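Local coordinates for protein lipopolysaccharide core heptose(I) kinase WaaP (Pseudomonas aeruginosa, PDB 6DFL) that phosphorylates the first heptose of the inner core of lipopolysaccharide, using ATP and magnesium, and also has protein-tyrosine kinase activity, at residues G15-E20 with G99-D104; L73-E78 with S110-E115. All blocks are in the same frame, centred on the assembly; numbering follows the deposited sequence.

Interaction 1 of 2, residues G15-E20 with G99-D104; sequences GRDPFE and GERGSD
Residues 15-20 run as a loop into the first turn of helix 18-24, and this turn faces residues 99-101 of strand 95-101, in the five-stranded antiparallel sheet of the kinase-like fold. The backbones stay well apart, with F19 CA 7.3 Å from G99 CA, so side chains bridge the gap. D17 is the N-cap of the helix. With CG anti to the backbone N (chi1 179°), its OD1 turns back to the start of the helix and takes weak bonds from F19 N and E20 N, the shorter at 2.8 Å from F19 N to OD1. The other oxygen, OD2, meets R101 tip to tip. Both terminal nitrogens of the guanidinium close on it end-on, R101 NH2 at 3.0 Å and R101 NH1 at 3.1 Å from D17 OD2. The oxygen uses its syn lone pair and lies almost in the guanidinium plane, while the carboxylate is turned 82° against that plane. One aspartate thus caps the helix and ties it to R101 of the strand by a salt bridge that probably favours the ionised form of D17.

F19 covers one face of the guanidinium, with D17 at its edge. The extended R101 chain crosses one face of the phenyl ring, its CG 3.9 Å from the ring centroid in a CH-pi contact, and the guanidinium then lies flat on F19, the planes 25° apart. H109 and F111 also meet this ring, the latter edge-to-face. At the far end of the ring the strand backbone comes close: F19 CZ sits 3.6 Å from G99 C and, at the ring edge, 3.4 Å from E100 N.

Interaction 2 of 2, residues L73-E78 with S110-E115; sequences LGARQE and SFIVTE
Residues 73-78, which lead into helix 76-87, lie over a face of strand 110-115, closest where A75 CA comes within 5.6 Å of F111 CA. S110, I112 and T114 direct their CB atoms toward residues 73-78, whereas those of F111 and V113 point away from them. S110 holds its OG in the crowded position between backbone N and carbonyl carbon (chi1 78°), and there it accepts a nearly straight hydrogen bond from the amide of A75, 2.9 Å from N to OG at an N-H...O angle of 169°. The methyl of A75 drops in beside it, with CB 3.3 Å from S110 OG and 3.5 Å from I112 CG2.

One helical turn on is E78, CG anti to the backbone N and the chain extended beyond it, crossing I112 obliquely: its OE1 lies 3.6 Å from I112 CG2. The salt bridge from E78 OE2 to K51 of strand 48-53 is consistent with the pair of the protein kinase fold between the glutamate of helix C and the lysine of strand beta3. K51 also hydrogen-bonds T114 OG1, so helix and strand share one lysine. The E78 side chain is about 10 Å from that of D163, the probable catalytic aspartate. T114 crosses E78 at about a right angle, with its methyl CG2 3.5 Å from E78 OE2.

Interactions 1 and 2 meet on neighbouring strands of one sheet, their centres 13 Å apart. Both are largely buried, but interaction 1 lies farther from the middle of the chain, where R101 and D17 are partly exposed; interaction 2 sits deeper and nearer the probable active site. Each sets a helix start against a strand, the first through charge and a stacked arginine, the second through a serine hydroxyl, small apolar groups and a glutamate whose charge is met by K51. They join directly: E100 and R76 form a salt bridge, and G99 N probably bonds F111 O.

Interaction 1 of 2, residues G15-E20 with G99-D104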
loop_
_atom_site.group_PDB
_atom_site.type_symbol
_atom_site.label_atom_id
_atom_site.label_comp_id
_atom_site.label_asym_id
_atom_site.label_seq_id
_atom_site.Cartn_x
_atom_site.Cartn_y
_atom_site.Cartn_z
ATOM N N GLY A 15 -9.444 38.385 -10.043
ATOM C CA GLY A 15 -8.567 39.505 -10.317
ATOM C C GLY A 15 -7.489 39.640 -9.265
ATOM O O GLY A 15 -7.152 40.753 -8.847
ATOM N N ARG A 16 -6.945 38.510 -8.822
ATOM C CA ARG A 16 -5.978 38.490 -7.738
ATOM C C ARG A 16 -4.729 37.752 -8.187
ATOM O O ARG A 16 -4.813 36.789 -8.958
ATOM C CB ARG A 16 -6.561 37.823 -6.491
ATOM C CG ARG A 16 -7.865 38.432 -5.993
ATOM C CD ARG A 16 -8.149 37.983 -4.568
ATOM N NE ARG A 16 -6.947 38.124 -3.751
ATOM C CZ ARG A 16 -6.863 37.821 -2.458
ATOM N NH1 ARG A 16 -5.710 37.978 -1.820
ATOM N NH2 ARG A 16 -7.923 37.356 -1.804
ATOM N N ASP A 17 -3.577 38.214 -7.725
ATOM C CA ASP A 17 -2.361 37.432 -7.898
ATOM C C ASP A 17 -2.473 36.197 -7.020
ATOM O O ASP A 17 -2.419 36.323 -5.787
ATOM C CB ASP A 17 -1.117 38.238 -7.535
ATOM C CG ASP A 17 0.176 37.435 -7.692
ATOM O OD1 ASP A 17 0.159 36.190 -7.593
ATOM O OD2 ASP A 17 1.236 38.058 -7.906
ATOM N N PRO A 18 -2.604 34.995 -7.594
ATOM C CA PRO A 18 -2.806 33.808 -6.754
ATOM C C PRO A 18 -1.641 33.532 -5.821
ATOM O O PRO A 18 -1.855 33.007 -4.725
ATOM C CB PRO A 18 -2.997 32.685 -7.782
ATOM C CG PRO A 18 -3.348 33.401 -9.076
ATOM C CD PRO A 18 -2.560 34.662 -9.025
ATOM N N PHE A 19 -0.415 33.878 -6.212
ATOM C CA PHE A 19 0.724 33.648 -5.331
ATOM C C PHE A 19 0.633 34.498 -4.072
ATOM O O PHE A 19 1.130 34.095 -3.008
ATOM C CB PHE A 19 2.026 33.934 -6.071
ATOM C CG PHE A 19 2.326 32.948 -7.134
ATOM C CD1 PHE A 19 1.685 33.013 -8.353
ATOM C CD2 PHE A 19 3.234 31.929 -6.912
ATOM C CE1 PHE A 19 1.953 32.081 -9.344
ATOM C CE2 PHE A 19 3.508 30.991 -7.906
ATOM C CZ PHE A 19 2.868 31.070 -9.113
ATOM N N GLU A 20 0.023 35.681 -4.178
ATOM C CA GLU A 20 -0.335 36.434 -2.985
ATOM C C GLU A 20 -1.455 35.740 -2.225
ATOM O O GLU A 20 -1.372 35.570 -1.006
ATOM C CB GLU A 20 -0.743 37.856 -3.368
ATOM C CG GLU A 20 0.340 38.640 -4.101
ATOM C CD GLU A 20 -0.170 39.967 -4.642
ATOM O OE1 GLU A 20 -1.399 40.087 -4.851
ATOM O OE2 GLU A 20 0.651 40.890 -4.851
ATOM N N GLY A 99 0.877 26.403 -8.531
ATOM C CA GLY A 99 1.560 27.521 -9.156
ATOM C C GLY A 99 3.054 27.439 -9.017
ATOM O O GLY A 99 3.575 26.938 -8.014
ATOM N N GLU A 100 3.764 27.936 -10.037
ATOM C CA GLU A 100 5.210 28.130 -10.010
ATOM C C GLU A 100 5.536 29.442 -10.702
ATOM O O GLU A 100 5.016 29.705 -11.793
ATOM C CB GLU A 100 5.959 27.022 -10.736
ATOM C CG GLU A 100 6.098 25.697 -10.049
ATOM C CD GLU A 100 6.758 24.709 -10.991
ATOM O OE1 GLU A 100 7.572 25.160 -11.820
ATOM O OE2 GLU A 100 6.434 23.504 -10.950
ATOM N N ARG A 101 6.415 30.245 -10.095
ATOM C CA ARG A 101 6.972 31.406 -10.780
ATOM C C ARG A 101 8.356 31.712 -10.231
ATOM O O ARG A 101 8.680 31.385 -9.087
ATOM C CB ARG A 101 6.067 32.640 -10.680
ATOM C CG ARG A 101 6.019 33.330 -9.332
ATOM C CD ARG A 101 5.733 34.826 -9.519
ATOM N NE ARG A 101 5.244 35.467 -8.296
ATOM C CZ ARG A 101 4.063 36.074 -8.198
ATOM N NH1 ARG A 101 3.259 36.135 -9.257
ATOM N NH2 ARG A 101 3.690 36.626 -7.048
ATOM N N GLY A 102 9.179 32.342 -11.068
ATOM C CA GLY A 102 10.490 32.770 -10.622
ATOM C C GLY A 102 11.485 32.981 -11.741
ATOM O O GLY A 102 11.553 32.187 -12.688
ATOM N N SER A 103 12.268 34.058 -11.627
ATOM C CA SER A 103 13.290 34.363 -12.623
ATOM C C SER A 103 14.397 33.315 -12.636
ATOM O O SER A 103 15.029 33.086 -13.677
ATOM C CB SER A 103 13.871 35.762 -12.367
ATOM O OG SER A 103 13.883 36.103 -10.978
ATOM N N ASP A 104 14.650 32.670 -11.495
ATOM C CA ASP A 104 15.589 31.561 -11.418
ATOM C C ASP A 104 14.790 30.265 -11.460
ATOM O O ASP A 104 14.167 29.896 -10.451
ATOM C CB ASP A 104 16.420 31.646 -10.135
ATOM C CG ASP A 104 17.566 30.646 -10.104
ATOM O OD1 ASP A 104 17.573 29.705 -10.936
ATOM O OD2 ASP A 104 18.462 30.817 -9.236
#

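Interaction 2 of 2, residues L73-E78 with S110-E115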
loop_
_atom_site.group_PDB
_atom_site.type_symbol
_atom_site.label_atom_id
_atom_site.label_comp_id
_atom_site.label_asym_id
_atom_site.label_seq_id
_atom_site.Cartn_x
_atom_site.Cartn_y
_atom_site.Cartn_z
ATOM N N LEU A 73 13.579 21.589 -4.258
ATOM C CA LEU A 73 12.319 20.891 -4.023
ATOM C C LEU A 73 11.142 21.863 -3.958
ATOM O O LEU A 73 11.166 22.819 -3.170
ATOM C CB LEU A 73 12.387 20.088 -2.723
ATOM C CG LEU A 73 11.074 19.403 -2.308
ATOM C CD1 LEU A 73 10.634 18.310 -3.304
ATOM C CD2 LEU A 73 11.174 18.845 -0.883
ATOM N N GLY A 74 10.110 21.603 -4.766
ATOM C CA GLY A 74 8.935 22.460 -4.795
ATOM C C GLY A 74 7.640 21.698 -5.021
ATOM O O GLY A 74 7.655 20.472 -5.106
ATOM N N ALA A 75 6.516 22.408 -5.141
ATOM C CA ALA A 75 5.208 21.783 -5.317
ATOM C C ALA A 75 5.089 20.958 -6.597
ATOM O O ALA A 75 4.111 20.214 -6.751
ATOM C CB ALA A 75 4.122 22.852 -5.326
ATOM N N ARG A 76 6.038 21.091 -7.518
ATOM C CA ARG A 76 5.937 20.388 -8.789
ATOM C C ARG A 76 5.867 18.884 -8.579
ATOM O O ARG A 76 5.071 18.203 -9.236
ATOM C CB ARG A 76 7.124 20.756 -9.668
ATOM C CG ARG A 76 7.153 20.118 -11.015
ATOM C CD ARG A 76 8.420 20.529 -11.722
ATOM N NE ARG A 76 8.460 21.966 -11.968
ATOM C CZ ARG A 76 9.456 22.580 -12.593
ATOM N NH1 ARG A 76 10.488 21.869 -13.029
ATOM N NH2 ARG A 76 9.421 23.896 -12.787
ATOM N N GLN A 77 6.663 18.356 -7.645
ATOM C CA GLN A 77 6.702 16.914 -7.422
ATOM C C GLN A 77 5.313 16.362 -7.128
ATOM O O GLN A 77 4.829 15.458 -7.822
ATOM C CB GLN A 77 7.656 16.575 -6.281
ATOM C CG GLN A 77 9.083 16.421 -6.705
ATOM C CD GLN A 77 9.727 17.741 -7.022
ATOM O OE1 GLN A 77 9.478 18.760 -6.358
ATOM N NE2 GLN A 77 10.570 17.741 -8.040
ATOM N N GLU A 78 4.673 16.879 -6.083
ATOM C CA GLU A 78 3.305 16.490 -5.768
ATOM C C GLU A 78 2.377 16.664 -6.967
ATOM O O GLU A 78 1.548 15.795 -7.249
ATOM C CB GLU A 78 2.809 17.308 -4.580
ATOM C CG GLU A 78 1.639 16.705 -3.843
ATOM C CD GLU A 78 1.285 17.505 -2.594
ATOM O OE1 GLU A 78 2.086 18.395 -2.217
ATOM O OE2 GLU A 78 0.211 17.248 -2.003
ATOM N N SER A 110 6.570 28.401 -5.253
ATOM C CA SER A 110 5.482 27.546 -5.698
ATOM C C SER A 110 4.472 27.293 -4.595
ATOM O O SER A 110 4.728 27.507 -3.413
ATOM C CB SER A 110 5.986 26.200 -6.225
ATOM O OG SER A 110 6.326 25.338 -5.145
ATOM N N PHE A 111 3.319 26.785 -5.014
ATOM C CA PHE A 111 2.270 26.401 -4.090
ATOM C C PHE A 111 1.421 25.314 -4.730
ATOM O O PHE A 111 1.331 25.209 -5.960
ATOM C CB PHE A 111 1.395 27.593 -3.706
ATOM C CG PHE A 111 0.528 28.101 -4.824
ATOM C CD1 PHE A 111 -0.765 27.603 -5.007
ATOM C CD2 PHE A 111 0.994 29.077 -5.690
ATOM C CE1 PHE A 111 -1.574 28.061 -6.038
ATOM C CE2 PHE A 111 0.190 29.552 -6.716
ATOM C CZ PHE A 111 -1.098 29.032 -6.899
ATOM N N ILE A 112 0.785 24.523 -3.877
ATOM C CA ILE A 112 -0.227 23.582 -4.321
ATOM C C ILE A 112 -1.221 23.384 -3.191
ATOM O O ILE A 112 -0.835 23.166 -2.041
ATOM C CB ILE A 112 0.396 22.241 -4.780
ATOM C CG1 ILE A 112 -0.674 21.251 -5.209
ATOM C CG2 ILE A 112 1.270 21.627 -3.693
ATOM C CD1 ILE A 112 -0.074 19.950 -5.713
ATOM N N VAL A 113 -2.503 23.429 -3.529
ATOM C CA VAL A 113 -3.593 23.217 -2.588
ATOM C C VAL A 113 -4.347 21.948 -2.988
ATOM O O VAL A 113 -4.885 21.876 -4.097
ATOM C CB VAL A 113 -4.546 24.415 -2.572
ATOM C CG1 VAL A 113 -5.624 24.182 -1.551
ATOM C CG2 VAL A 113 -3.765 25.688 -2.322
ATOM N N THR A 114 -4.422 20.979 -2.071
ATOM C CA THR A 114 -5.137 19.725 -2.251
ATOM C C THR A 114 -6.371 19.686 -1.362
ATOM O O THR A 114 -6.345 20.162 -0.224
ATOM C CB THR A 114 -4.248 18.519 -1.904
ATOM O OG1 THR A 114 -3.876 18.566 -0.515
ATOM C CG2 THR A 114 -2.993 18.503 -2.765
ATOM N N GLU A 115 -7.440 19.084 -1.876
ATOM C CA GLU A 115 -8.630 18.834 -1.078
ATOM C C GLU A 115 -8.330 17.878 0.069
ATOM O O GLU A 115 -7.460 17.006 -0.023
ATOM C CB GLU A 115 -9.745 18.240 -1.930
ATOM C CG GLU A 115 -10.433 19.221 -2.855
ATOM C CD GLU A 115 -11.482 18.538 -3.741
ATOM O OE1 GLU A 115 -11.517 17.283 -3.795
ATOM O OE2 GLU A 115 -12.273 19.256 -4.388
#